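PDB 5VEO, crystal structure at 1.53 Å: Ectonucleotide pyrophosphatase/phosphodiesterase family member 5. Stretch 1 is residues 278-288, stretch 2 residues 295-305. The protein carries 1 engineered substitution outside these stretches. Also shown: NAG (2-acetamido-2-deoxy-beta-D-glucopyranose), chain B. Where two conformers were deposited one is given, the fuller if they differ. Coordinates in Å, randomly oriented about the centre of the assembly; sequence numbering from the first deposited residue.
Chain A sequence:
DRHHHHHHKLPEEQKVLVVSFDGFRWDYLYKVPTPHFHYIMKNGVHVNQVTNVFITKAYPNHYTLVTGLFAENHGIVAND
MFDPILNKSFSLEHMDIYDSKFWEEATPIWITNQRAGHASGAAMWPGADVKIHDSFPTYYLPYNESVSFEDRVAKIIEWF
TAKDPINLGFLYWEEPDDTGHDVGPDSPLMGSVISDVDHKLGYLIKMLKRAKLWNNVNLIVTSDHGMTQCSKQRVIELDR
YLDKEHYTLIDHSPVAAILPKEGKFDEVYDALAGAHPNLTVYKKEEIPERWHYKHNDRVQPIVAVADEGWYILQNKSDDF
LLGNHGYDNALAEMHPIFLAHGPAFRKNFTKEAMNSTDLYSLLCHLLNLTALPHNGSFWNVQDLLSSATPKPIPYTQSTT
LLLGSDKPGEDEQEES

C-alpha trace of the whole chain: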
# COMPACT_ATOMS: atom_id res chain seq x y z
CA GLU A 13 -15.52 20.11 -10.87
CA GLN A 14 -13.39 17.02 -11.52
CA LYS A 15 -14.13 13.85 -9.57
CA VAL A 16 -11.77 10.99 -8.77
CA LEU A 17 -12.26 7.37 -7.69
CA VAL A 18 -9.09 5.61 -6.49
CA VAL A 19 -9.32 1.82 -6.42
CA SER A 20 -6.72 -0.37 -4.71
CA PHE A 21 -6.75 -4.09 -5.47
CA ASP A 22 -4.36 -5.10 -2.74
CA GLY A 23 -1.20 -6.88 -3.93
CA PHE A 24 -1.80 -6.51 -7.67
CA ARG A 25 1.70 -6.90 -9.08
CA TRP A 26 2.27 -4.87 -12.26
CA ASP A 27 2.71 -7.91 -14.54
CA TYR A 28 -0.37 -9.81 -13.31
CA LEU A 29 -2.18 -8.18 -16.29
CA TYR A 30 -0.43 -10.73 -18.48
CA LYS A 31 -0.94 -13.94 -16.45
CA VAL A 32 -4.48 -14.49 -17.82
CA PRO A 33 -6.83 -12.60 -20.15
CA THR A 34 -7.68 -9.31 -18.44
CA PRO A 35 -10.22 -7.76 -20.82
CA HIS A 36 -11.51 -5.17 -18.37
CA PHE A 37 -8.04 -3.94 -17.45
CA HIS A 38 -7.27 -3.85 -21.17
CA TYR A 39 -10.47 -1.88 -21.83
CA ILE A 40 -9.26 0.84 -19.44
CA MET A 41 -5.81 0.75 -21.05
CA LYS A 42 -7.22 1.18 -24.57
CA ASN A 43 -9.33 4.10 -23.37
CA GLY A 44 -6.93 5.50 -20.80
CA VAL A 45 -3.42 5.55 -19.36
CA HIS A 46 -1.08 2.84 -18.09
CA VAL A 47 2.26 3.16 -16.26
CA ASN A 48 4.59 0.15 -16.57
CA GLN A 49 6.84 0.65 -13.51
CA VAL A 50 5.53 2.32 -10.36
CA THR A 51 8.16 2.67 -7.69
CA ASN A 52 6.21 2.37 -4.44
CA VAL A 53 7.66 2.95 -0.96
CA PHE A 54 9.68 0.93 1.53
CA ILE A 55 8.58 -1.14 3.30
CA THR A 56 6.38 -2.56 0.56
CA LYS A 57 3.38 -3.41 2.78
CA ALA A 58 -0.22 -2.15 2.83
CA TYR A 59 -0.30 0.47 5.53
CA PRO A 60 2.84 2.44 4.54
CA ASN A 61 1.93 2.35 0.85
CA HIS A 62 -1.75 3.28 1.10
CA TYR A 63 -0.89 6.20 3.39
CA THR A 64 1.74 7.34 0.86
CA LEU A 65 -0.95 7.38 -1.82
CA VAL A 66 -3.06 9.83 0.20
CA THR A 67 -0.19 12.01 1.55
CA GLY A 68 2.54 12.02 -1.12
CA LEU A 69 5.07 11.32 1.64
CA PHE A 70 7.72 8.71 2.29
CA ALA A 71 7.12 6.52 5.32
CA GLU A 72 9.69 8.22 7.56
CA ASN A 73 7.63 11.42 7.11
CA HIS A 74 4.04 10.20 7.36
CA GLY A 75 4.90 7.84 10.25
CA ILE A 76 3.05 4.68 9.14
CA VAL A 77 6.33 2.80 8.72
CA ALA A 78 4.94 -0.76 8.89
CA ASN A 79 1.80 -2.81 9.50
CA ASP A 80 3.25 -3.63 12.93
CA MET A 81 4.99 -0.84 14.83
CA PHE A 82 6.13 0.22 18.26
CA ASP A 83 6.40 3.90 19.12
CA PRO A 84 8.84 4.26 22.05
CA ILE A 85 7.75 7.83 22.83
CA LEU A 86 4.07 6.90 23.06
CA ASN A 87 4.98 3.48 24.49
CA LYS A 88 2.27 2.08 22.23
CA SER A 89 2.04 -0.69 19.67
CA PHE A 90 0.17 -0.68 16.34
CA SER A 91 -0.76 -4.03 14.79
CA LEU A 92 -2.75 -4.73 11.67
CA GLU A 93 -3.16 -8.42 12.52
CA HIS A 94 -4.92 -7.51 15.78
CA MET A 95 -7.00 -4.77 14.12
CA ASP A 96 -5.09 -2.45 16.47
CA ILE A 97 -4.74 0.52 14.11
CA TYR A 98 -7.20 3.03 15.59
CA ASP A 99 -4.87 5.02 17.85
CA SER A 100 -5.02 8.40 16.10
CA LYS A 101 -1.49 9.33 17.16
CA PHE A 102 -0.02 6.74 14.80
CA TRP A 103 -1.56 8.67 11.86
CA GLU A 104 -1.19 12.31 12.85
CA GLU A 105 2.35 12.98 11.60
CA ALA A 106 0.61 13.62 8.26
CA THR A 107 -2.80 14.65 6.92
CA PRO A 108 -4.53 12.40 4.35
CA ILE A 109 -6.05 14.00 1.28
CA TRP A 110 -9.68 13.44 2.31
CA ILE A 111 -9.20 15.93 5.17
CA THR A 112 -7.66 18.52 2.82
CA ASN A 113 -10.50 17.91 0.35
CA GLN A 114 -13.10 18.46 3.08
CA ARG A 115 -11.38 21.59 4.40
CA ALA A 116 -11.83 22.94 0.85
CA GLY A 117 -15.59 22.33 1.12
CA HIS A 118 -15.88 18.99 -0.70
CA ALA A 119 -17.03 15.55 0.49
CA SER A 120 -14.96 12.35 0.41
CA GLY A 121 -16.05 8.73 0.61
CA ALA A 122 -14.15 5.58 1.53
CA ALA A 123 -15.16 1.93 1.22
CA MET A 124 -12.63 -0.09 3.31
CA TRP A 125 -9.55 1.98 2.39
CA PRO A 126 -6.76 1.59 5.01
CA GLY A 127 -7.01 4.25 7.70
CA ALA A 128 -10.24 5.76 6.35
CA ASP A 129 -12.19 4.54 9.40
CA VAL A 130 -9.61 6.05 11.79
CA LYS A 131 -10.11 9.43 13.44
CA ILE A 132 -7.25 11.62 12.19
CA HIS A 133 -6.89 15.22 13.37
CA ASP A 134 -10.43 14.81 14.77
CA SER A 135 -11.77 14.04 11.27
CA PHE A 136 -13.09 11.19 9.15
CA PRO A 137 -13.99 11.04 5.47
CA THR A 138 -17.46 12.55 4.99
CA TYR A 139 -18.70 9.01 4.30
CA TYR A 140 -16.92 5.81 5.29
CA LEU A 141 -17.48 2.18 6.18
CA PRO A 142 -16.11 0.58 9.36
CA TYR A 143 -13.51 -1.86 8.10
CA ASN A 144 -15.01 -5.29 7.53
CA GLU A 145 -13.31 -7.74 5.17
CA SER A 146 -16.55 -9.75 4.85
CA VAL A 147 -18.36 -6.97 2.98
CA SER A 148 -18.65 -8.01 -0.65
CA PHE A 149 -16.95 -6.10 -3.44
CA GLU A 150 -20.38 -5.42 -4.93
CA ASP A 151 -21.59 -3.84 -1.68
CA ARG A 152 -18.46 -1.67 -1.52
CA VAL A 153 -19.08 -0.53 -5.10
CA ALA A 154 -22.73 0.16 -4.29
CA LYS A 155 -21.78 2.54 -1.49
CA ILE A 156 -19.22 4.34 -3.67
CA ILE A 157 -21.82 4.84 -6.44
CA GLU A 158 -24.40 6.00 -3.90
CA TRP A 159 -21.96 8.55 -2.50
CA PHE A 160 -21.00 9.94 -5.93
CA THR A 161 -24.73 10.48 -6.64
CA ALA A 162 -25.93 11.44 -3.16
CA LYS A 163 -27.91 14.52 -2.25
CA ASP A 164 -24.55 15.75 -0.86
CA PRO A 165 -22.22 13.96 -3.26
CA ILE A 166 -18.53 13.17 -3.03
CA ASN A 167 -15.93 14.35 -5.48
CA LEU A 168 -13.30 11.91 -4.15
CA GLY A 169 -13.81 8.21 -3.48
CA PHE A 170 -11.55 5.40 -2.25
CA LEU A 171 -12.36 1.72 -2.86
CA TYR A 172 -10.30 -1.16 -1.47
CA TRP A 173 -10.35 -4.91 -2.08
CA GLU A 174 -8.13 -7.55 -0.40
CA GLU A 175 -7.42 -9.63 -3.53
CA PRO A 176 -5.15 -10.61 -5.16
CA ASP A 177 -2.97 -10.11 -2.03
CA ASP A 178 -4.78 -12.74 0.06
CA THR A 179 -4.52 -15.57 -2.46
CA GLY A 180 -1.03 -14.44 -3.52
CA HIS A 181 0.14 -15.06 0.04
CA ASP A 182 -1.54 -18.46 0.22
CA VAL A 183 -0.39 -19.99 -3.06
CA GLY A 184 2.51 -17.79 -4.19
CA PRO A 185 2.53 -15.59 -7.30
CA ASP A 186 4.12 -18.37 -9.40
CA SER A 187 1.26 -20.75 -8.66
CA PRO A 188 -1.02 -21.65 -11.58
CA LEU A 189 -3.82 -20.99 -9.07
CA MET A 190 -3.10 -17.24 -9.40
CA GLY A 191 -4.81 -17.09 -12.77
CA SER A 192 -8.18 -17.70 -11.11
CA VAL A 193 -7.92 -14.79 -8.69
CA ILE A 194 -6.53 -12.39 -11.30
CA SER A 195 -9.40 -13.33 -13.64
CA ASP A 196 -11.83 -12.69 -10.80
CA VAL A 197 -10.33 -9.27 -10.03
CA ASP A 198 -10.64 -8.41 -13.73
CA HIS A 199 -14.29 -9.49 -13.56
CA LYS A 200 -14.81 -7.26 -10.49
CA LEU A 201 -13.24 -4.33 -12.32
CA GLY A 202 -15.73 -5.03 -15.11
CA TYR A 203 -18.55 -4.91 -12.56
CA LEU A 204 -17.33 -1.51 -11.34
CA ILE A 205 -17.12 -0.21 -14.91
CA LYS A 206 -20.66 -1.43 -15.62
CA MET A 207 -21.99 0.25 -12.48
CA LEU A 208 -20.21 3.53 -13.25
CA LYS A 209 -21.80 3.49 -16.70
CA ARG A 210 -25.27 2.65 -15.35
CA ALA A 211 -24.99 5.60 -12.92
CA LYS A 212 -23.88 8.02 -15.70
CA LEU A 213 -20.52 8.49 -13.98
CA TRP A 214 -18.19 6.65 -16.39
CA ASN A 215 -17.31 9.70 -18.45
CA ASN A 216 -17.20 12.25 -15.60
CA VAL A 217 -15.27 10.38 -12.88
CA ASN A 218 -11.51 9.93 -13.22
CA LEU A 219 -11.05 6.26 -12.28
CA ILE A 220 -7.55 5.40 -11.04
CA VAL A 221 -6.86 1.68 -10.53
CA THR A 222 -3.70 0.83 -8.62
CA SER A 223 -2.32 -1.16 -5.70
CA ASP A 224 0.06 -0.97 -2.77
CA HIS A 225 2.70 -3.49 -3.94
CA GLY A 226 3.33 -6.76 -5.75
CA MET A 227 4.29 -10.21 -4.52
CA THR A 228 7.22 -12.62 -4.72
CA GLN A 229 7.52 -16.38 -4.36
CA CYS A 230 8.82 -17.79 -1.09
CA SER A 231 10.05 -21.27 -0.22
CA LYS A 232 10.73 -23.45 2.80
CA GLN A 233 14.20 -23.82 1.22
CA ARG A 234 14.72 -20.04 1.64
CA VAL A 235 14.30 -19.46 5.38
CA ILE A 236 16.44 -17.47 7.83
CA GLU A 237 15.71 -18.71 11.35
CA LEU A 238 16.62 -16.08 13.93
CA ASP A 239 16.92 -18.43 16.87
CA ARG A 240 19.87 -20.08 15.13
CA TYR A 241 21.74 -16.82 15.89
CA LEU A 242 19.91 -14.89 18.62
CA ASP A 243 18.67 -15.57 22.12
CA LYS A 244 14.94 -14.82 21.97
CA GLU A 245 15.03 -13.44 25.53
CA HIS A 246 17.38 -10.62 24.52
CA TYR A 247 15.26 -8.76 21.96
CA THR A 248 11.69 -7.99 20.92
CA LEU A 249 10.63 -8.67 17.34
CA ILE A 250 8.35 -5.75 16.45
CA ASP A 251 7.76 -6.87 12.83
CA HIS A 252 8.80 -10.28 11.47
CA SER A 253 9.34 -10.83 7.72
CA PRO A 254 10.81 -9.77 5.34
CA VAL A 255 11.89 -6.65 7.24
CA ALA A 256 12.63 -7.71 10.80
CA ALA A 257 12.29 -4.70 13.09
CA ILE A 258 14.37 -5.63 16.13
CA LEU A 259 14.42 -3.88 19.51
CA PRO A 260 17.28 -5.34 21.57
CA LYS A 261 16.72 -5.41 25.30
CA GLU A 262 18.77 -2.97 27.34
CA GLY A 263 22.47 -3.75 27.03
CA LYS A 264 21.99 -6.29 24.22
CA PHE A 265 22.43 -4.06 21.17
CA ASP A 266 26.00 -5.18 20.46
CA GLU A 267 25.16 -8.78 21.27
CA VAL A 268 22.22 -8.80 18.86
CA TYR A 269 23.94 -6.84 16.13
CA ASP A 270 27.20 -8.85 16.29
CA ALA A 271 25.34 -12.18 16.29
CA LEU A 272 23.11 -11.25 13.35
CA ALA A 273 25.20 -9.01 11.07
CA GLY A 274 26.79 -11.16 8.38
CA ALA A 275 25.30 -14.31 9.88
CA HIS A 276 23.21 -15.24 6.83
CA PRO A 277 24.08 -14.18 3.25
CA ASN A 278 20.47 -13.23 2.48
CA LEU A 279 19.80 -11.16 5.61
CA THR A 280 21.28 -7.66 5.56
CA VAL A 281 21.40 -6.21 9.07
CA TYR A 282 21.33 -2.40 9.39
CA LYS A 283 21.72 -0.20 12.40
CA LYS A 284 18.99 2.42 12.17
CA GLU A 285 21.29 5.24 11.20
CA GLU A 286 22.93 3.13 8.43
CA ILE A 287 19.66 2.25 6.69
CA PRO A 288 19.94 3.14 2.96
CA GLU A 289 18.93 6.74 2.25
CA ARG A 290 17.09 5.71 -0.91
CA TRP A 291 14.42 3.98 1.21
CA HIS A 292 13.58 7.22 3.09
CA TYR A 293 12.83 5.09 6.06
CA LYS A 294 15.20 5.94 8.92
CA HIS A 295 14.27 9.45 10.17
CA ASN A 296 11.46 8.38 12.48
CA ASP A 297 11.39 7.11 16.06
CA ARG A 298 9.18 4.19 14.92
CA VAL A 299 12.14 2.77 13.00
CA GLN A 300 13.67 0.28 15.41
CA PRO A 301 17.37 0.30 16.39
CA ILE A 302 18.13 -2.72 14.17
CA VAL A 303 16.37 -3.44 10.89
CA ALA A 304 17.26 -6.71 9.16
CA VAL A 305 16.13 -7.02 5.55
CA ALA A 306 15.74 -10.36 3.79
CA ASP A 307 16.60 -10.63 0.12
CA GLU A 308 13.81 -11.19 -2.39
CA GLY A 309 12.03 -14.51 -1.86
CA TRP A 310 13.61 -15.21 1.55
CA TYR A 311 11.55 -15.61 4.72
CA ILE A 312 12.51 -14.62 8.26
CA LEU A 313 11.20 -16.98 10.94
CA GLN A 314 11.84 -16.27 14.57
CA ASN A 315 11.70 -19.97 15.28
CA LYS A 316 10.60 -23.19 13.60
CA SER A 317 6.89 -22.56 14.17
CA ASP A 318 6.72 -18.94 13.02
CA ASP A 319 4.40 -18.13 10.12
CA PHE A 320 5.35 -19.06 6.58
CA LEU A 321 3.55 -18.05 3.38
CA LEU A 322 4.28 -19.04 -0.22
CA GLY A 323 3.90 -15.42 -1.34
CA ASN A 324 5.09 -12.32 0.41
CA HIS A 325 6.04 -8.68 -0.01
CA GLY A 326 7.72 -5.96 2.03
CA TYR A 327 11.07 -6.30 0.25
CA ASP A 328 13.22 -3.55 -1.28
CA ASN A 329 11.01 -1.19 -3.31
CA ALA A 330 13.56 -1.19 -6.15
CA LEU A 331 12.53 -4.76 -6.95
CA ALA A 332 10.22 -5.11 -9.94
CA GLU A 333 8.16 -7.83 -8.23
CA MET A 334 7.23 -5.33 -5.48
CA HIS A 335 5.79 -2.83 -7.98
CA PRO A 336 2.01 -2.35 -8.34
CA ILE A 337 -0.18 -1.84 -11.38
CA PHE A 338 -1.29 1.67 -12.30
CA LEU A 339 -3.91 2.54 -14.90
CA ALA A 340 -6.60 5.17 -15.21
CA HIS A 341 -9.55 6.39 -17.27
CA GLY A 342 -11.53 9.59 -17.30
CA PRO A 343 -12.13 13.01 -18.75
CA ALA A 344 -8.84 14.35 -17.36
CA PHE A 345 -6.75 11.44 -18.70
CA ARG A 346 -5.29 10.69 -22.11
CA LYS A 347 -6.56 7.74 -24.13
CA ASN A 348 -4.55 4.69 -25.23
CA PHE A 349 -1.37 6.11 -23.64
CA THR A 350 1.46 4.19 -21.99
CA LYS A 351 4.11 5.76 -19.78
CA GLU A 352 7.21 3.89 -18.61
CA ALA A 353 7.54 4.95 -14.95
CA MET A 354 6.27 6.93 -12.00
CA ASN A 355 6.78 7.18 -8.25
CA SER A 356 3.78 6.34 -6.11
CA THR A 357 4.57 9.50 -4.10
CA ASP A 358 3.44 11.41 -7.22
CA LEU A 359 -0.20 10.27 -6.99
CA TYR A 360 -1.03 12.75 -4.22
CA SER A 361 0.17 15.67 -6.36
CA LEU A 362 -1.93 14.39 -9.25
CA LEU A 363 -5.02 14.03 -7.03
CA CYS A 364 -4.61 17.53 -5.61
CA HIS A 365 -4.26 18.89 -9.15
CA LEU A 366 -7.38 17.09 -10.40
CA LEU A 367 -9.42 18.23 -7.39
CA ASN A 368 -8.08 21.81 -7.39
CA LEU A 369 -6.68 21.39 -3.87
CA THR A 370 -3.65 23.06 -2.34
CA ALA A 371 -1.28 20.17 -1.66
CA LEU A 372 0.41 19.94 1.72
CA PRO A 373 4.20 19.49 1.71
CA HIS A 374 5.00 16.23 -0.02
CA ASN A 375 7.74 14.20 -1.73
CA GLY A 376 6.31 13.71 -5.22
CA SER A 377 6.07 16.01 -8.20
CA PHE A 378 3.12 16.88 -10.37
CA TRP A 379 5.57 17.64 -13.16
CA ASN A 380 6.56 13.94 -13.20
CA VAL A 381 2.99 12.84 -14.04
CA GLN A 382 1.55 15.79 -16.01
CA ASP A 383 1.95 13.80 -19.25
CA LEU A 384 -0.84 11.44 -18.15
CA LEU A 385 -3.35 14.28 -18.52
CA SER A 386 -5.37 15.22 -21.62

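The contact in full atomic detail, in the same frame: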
# COMPACT_ATOMS: atom_id res chain seq x y z
N ASN A 278 21.67 -13.85 3.03
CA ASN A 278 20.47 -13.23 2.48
C ASN A 278 19.72 -12.40 3.51
O ASN A 278 18.57 -12.01 3.28
CB ASN A 278 19.57 -14.29 1.86
CG ASN A 278 20.28 -15.02 0.74
OD1 ASN A 278 20.60 -16.19 0.86
ND2 ASN A 278 20.56 -14.30 -0.34
N LEU A 279 20.36 -12.06 4.61
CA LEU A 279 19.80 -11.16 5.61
C LEU A 279 20.79 -10.03 5.82
O LEU A 279 21.88 -10.24 6.36
CB LEU A 279 19.52 -11.89 6.92
CG LEU A 279 18.83 -11.02 7.95
CD1 LEU A 279 17.36 -10.73 7.57
CD2 LEU A 279 18.89 -11.70 9.28
N THR A 280 20.42 -8.82 5.40
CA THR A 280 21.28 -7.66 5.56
C THR A 280 20.83 -6.90 6.79
O THR A 280 19.70 -6.38 6.85
CB THR A 280 21.27 -6.77 4.32
OG1 THR A 280 21.67 -7.54 3.18
CG2 THR A 280 22.23 -5.59 4.50
N VAL A 281 21.72 -6.80 7.78
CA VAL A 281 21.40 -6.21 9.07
C VAL A 281 21.90 -4.76 9.08
O VAL A 281 23.11 -4.52 8.92
CB VAL A 281 22.03 -7.01 10.22
CG1 VAL A 281 21.68 -6.38 11.55
CG2 VAL A 281 21.57 -8.47 10.16
N TYR A 282 20.99 -3.82 9.32
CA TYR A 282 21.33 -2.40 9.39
C TYR A 282 21.10 -1.87 10.80
O TYR A 282 20.05 -2.08 11.39
CB TYR A 282 20.47 -1.58 8.44
CG TYR A 282 20.57 -1.94 6.98
CD1 TYR A 282 21.62 -1.46 6.19
CD2 TYR A 282 19.61 -2.73 6.38
CE1 TYR A 282 21.69 -1.80 4.84
CE2 TYR A 282 19.68 -3.06 5.06
CZ TYR A 282 20.71 -2.59 4.28
OH TYR A 282 20.75 -2.94 2.95
N LYS A 283 22.07 -1.13 11.33
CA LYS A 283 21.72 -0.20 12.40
C LYS A 283 20.85 0.89 11.82
O LYS A 283 20.99 1.27 10.67
CB LYS A 283 22.98 0.42 13.02
CG LYS A 283 23.96 -0.60 13.47
CD LYS A 283 25.14 0.07 14.18
CE LYS A 283 26.20 -0.95 14.54
NZ LYS A 283 27.51 -0.31 14.89
N LYS A 284 19.93 1.40 12.64
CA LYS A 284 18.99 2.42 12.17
C LYS A 284 19.69 3.51 11.37
O LYS A 284 19.26 3.86 10.26
CB LYS A 284 18.24 3.02 13.36
CG LYS A 284 17.23 4.12 13.04
CD LYS A 284 16.54 4.53 14.33
CE LYS A 284 15.51 5.65 14.17
NZ LYS A 284 16.12 6.94 13.76
N GLU A 285 20.75 4.08 11.91
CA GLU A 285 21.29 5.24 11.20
C GLU A 285 22.08 4.85 9.95
O GLU A 285 22.46 5.74 9.19
CB GLU A 285 22.11 6.12 12.16
CG GLU A 285 21.30 6.63 13.40
CD GLU A 285 19.96 7.35 13.09
OE1 GLU A 285 19.81 7.97 12.01
OE2 GLU A 285 19.06 7.31 13.95
N GLU A 286 22.28 3.55 9.67
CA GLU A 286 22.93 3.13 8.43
C GLU A 286 21.94 2.60 7.40
O GLU A 286 22.34 2.12 6.34
CB GLU A 286 24.03 2.10 8.70
CG GLU A 286 23.58 0.87 9.38
CD GLU A 286 24.74 0.07 9.92
OE1 GLU A 286 25.76 0.68 10.30
OE2 GLU A 286 24.61 -1.16 9.96
N ILE A 287 20.64 2.71 7.67
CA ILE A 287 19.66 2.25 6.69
C ILE A 287 19.82 3.05 5.40
O ILE A 287 20.00 4.28 5.45
CB ILE A 287 18.23 2.38 7.25
CG1 ILE A 287 18.04 1.37 8.38
CG2 ILE A 287 17.18 2.23 6.16
CD1 ILE A 287 16.78 1.58 9.20
N PRO A 288 19.78 2.41 4.23
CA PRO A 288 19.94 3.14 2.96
C PRO A 288 19.04 4.36 2.83
O PRO A 288 17.82 4.29 3.01
CB PRO A 288 19.59 2.08 1.92
CG PRO A 288 20.04 0.81 2.55
CD PRO A 288 19.70 0.96 4.01
N HIS A 295 14.40 8.25 9.35
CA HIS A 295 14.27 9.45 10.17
C HIS A 295 12.92 9.48 10.88
O HIS A 295 12.09 10.37 10.67
CB HIS A 295 14.47 10.70 9.32
CG HIS A 295 15.84 10.79 8.72
ND1 HIS A 295 16.98 10.90 9.47
CD2 HIS A 295 16.24 10.79 7.42
CE1 HIS A 295 18.03 10.97 8.67
NE2 HIS A 295 17.61 10.91 7.42
N ASN A 296 12.71 8.49 11.74
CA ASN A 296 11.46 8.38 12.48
C ASN A 296 11.69 7.48 13.68
O ASN A 296 12.34 6.44 13.56
CB ASN A 296 10.35 7.80 11.60
CG ASN A 296 8.97 8.01 12.19
OD1 ASN A 296 8.59 7.34 13.16
ND2 ASN A 296 8.22 8.94 11.62
N ASP A 297 11.16 7.89 14.84
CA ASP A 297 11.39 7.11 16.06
C ASP A 297 10.67 5.76 16.05
O ASP A 297 10.92 4.93 16.93
CB ASP A 297 10.98 7.93 17.28
CG ASP A 297 11.83 9.20 17.46
OD1 ASP A 297 13.00 9.22 17.02
OD2 ASP A 297 11.31 10.17 18.06
N ARG A 298 9.79 5.51 15.07
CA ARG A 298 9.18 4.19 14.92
C ARG A 298 10.03 3.23 14.10
O ARG A 298 9.65 2.07 13.93
CB ARG A 298 7.80 4.33 14.28
CG ARG A 298 6.85 5.08 15.17
CD ARG A 298 5.67 5.62 14.41
NE ARG A 298 4.88 6.45 15.30
CZ ARG A 298 3.84 7.18 14.93
NH1 ARG A 298 3.44 7.20 13.67
NH2 ARG A 298 3.21 7.91 15.84
N VAL A 299 11.17 3.68 13.59
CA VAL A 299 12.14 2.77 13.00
C VAL A 299 13.01 2.23 14.13
O VAL A 299 13.63 3.00 14.89
CB VAL A 299 12.97 3.47 11.92
CG1 VAL A 299 14.00 2.53 11.32
CG2 VAL A 299 12.05 4.03 10.85
N GLN A 300 13.03 0.91 14.27
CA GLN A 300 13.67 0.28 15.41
C GLN A 300 15.19 0.35 15.30
O GLN A 300 15.74 0.63 14.23
CB GLN A 300 13.21 -1.16 15.54
CG GLN A 300 11.72 -1.30 15.86
CD GLN A 300 11.34 -0.55 17.11
OE1 GLN A 300 12.07 -0.59 18.11
NE2 GLN A 300 10.22 0.16 17.07
N PRO A 301 15.91 0.11 16.41
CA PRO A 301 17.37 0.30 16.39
C PRO A 301 18.10 -0.61 15.42
O PRO A 301 19.19 -0.25 14.95
CB PRO A 301 17.79 -0.01 17.83
CG PRO A 301 16.59 0.28 18.64
CD PRO A 301 15.40 -0.11 17.77
N ILE A 302 17.56 -1.79 15.14
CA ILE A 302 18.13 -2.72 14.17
C ILE A 302 17.01 -3.10 13.22
O ILE A 302 15.91 -3.44 13.65
CB ILE A 302 18.72 -3.97 14.85
CG1 ILE A 302 19.93 -3.60 15.70
CG2 ILE A 302 19.12 -5.02 13.81
CD1 ILE A 302 20.52 -4.74 16.51
N VAL A 303 17.31 -3.05 11.93
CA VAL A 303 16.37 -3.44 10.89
C VAL A 303 17.12 -4.41 9.99
O VAL A 303 18.16 -4.06 9.43
CB VAL A 303 15.85 -2.23 10.10
CG1 VAL A 303 14.98 -2.67 8.92
CG2 VAL A 303 15.05 -1.32 11.00
N ALA A 304 16.61 -5.64 9.89
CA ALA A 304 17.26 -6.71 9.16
C ALA A 304 16.37 -7.08 7.98
O ALA A 304 15.23 -7.49 8.18
CB ALA A 304 17.53 -7.92 10.05
N VAL A 305 16.91 -6.93 6.77
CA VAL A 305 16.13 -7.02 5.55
C VAL A 305 16.50 -8.29 4.81
O VAL A 305 17.67 -8.49 4.44
CB VAL A 305 16.36 -5.79 4.64
CG1 VAL A 305 15.54 -5.94 3.37
CG2 VAL A 305 16.06 -4.49 5.39
C1 NAG B . 21.27 -14.83 -1.47
C2 NAG B . 21.15 -13.94 -2.69
C3 NAG B . 22.08 -14.43 -3.81
C4 NAG B . 23.50 -14.72 -3.32
C5 NAG B . 23.47 -15.55 -2.05
C6 NAG B . 24.84 -15.73 -1.43
C7 NAG B . 19.09 -12.86 -3.53
C8 NAG B . 17.69 -13.10 -4.02
N2 NAG B . 19.77 -13.95 -3.16
O3 NAG B . 22.14 -13.42 -4.81
O4 NAG B . 24.18 -15.48 -4.33
O5 NAG B . 22.67 -14.91 -1.06
O6 NAG B . 24.83 -16.93 -0.67
O7 NAG B . 19.58 -11.74 -3.49
O HOH W 1 18.98 -7.90 2.08
O HOH W 2 14.35 8.85 14.83
O HOH W 3 17.32 9.61 12.16

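Residues 279-283 and 302-305 lie side by side as antiparallel strands, their axes 4.5 Å apart at closest approach and their directions 161° apart. Two hydrogen-bonded pairs set the register. Thr 280 and Val 305 exchange both backbone bonds, Thr 280 N to Val 305 O at 2.9 Å and Val 305 N to Thr 280 O at 2.8 Å. Tyr 282 and Val 303 do the same, Tyr 282 N reaching Val 303 O at 2.8 Å and Val 303 N reaching Tyr 282 O at 3.0 Å. Beyond the strand, Lys 284 N still bonds to Pro 301 O (2.9 Å, with a more bent N-H...O angle of 149°), so the ladder runs on into the 3-10 segment. Between these rungs the backbones close in at Val 281 and Ala 304, whose CA atoms are 4.2 Å apart. CA-H...O contacts supplement the ladder, with Ala 304 CA 3.4 Å from Thr 280 O and Ile 302 CA 3.4 Å from Tyr 282 O.

On the face carrying Val 281, Lys 283, Ile 302 and Ala 304, the small methyl of Ala 304 leaves room that larger neighbours use. Leu 279, though its CA-CB bond points sideways, brings CD1 to 3.8 Å from Ala 304 CB, and Val 281 CG2 approaches the same CB at 4.1 Å. The other branch of Val 281 turns to Ile 302, CG1 to CG2 3.7 Å.

The other face carries Thr 280, Tyr 282, Val 303 and Val 305. Here the Tyr 282 ring presents its edge to Val 305, CE2 lying 3.9 Å from CG2. Next to it, Val 303 CG2 meets Ile 287 CD1 at 3.8 Å. That same Ile 287 CD1 also touches Val 299 CG1 at 3.6 Å, so its tip fits between two valines and ties the loop before the second strand to the sheet. At the far end, a water accepts from Thr 280 OG1 (2.9 Å) and donates to Val 305 O (2.8 Å).

Lys 284 has the largest covered area, its extended chain lying along the bend that precedes the second strand. Its CG packs 4.0 Å from Val 299 CG1, while CE sits 3.3 Å from both Asn 296 O and Val 299 O, the end residues of a type I turn. The amine continues to a salt bridge with Glu 285, NZ to OE2 3.0 Å, and donates to a water (NZ to water O, 2.8 Å) that in turn donates to Asp 297 OD1 (2.6 Å).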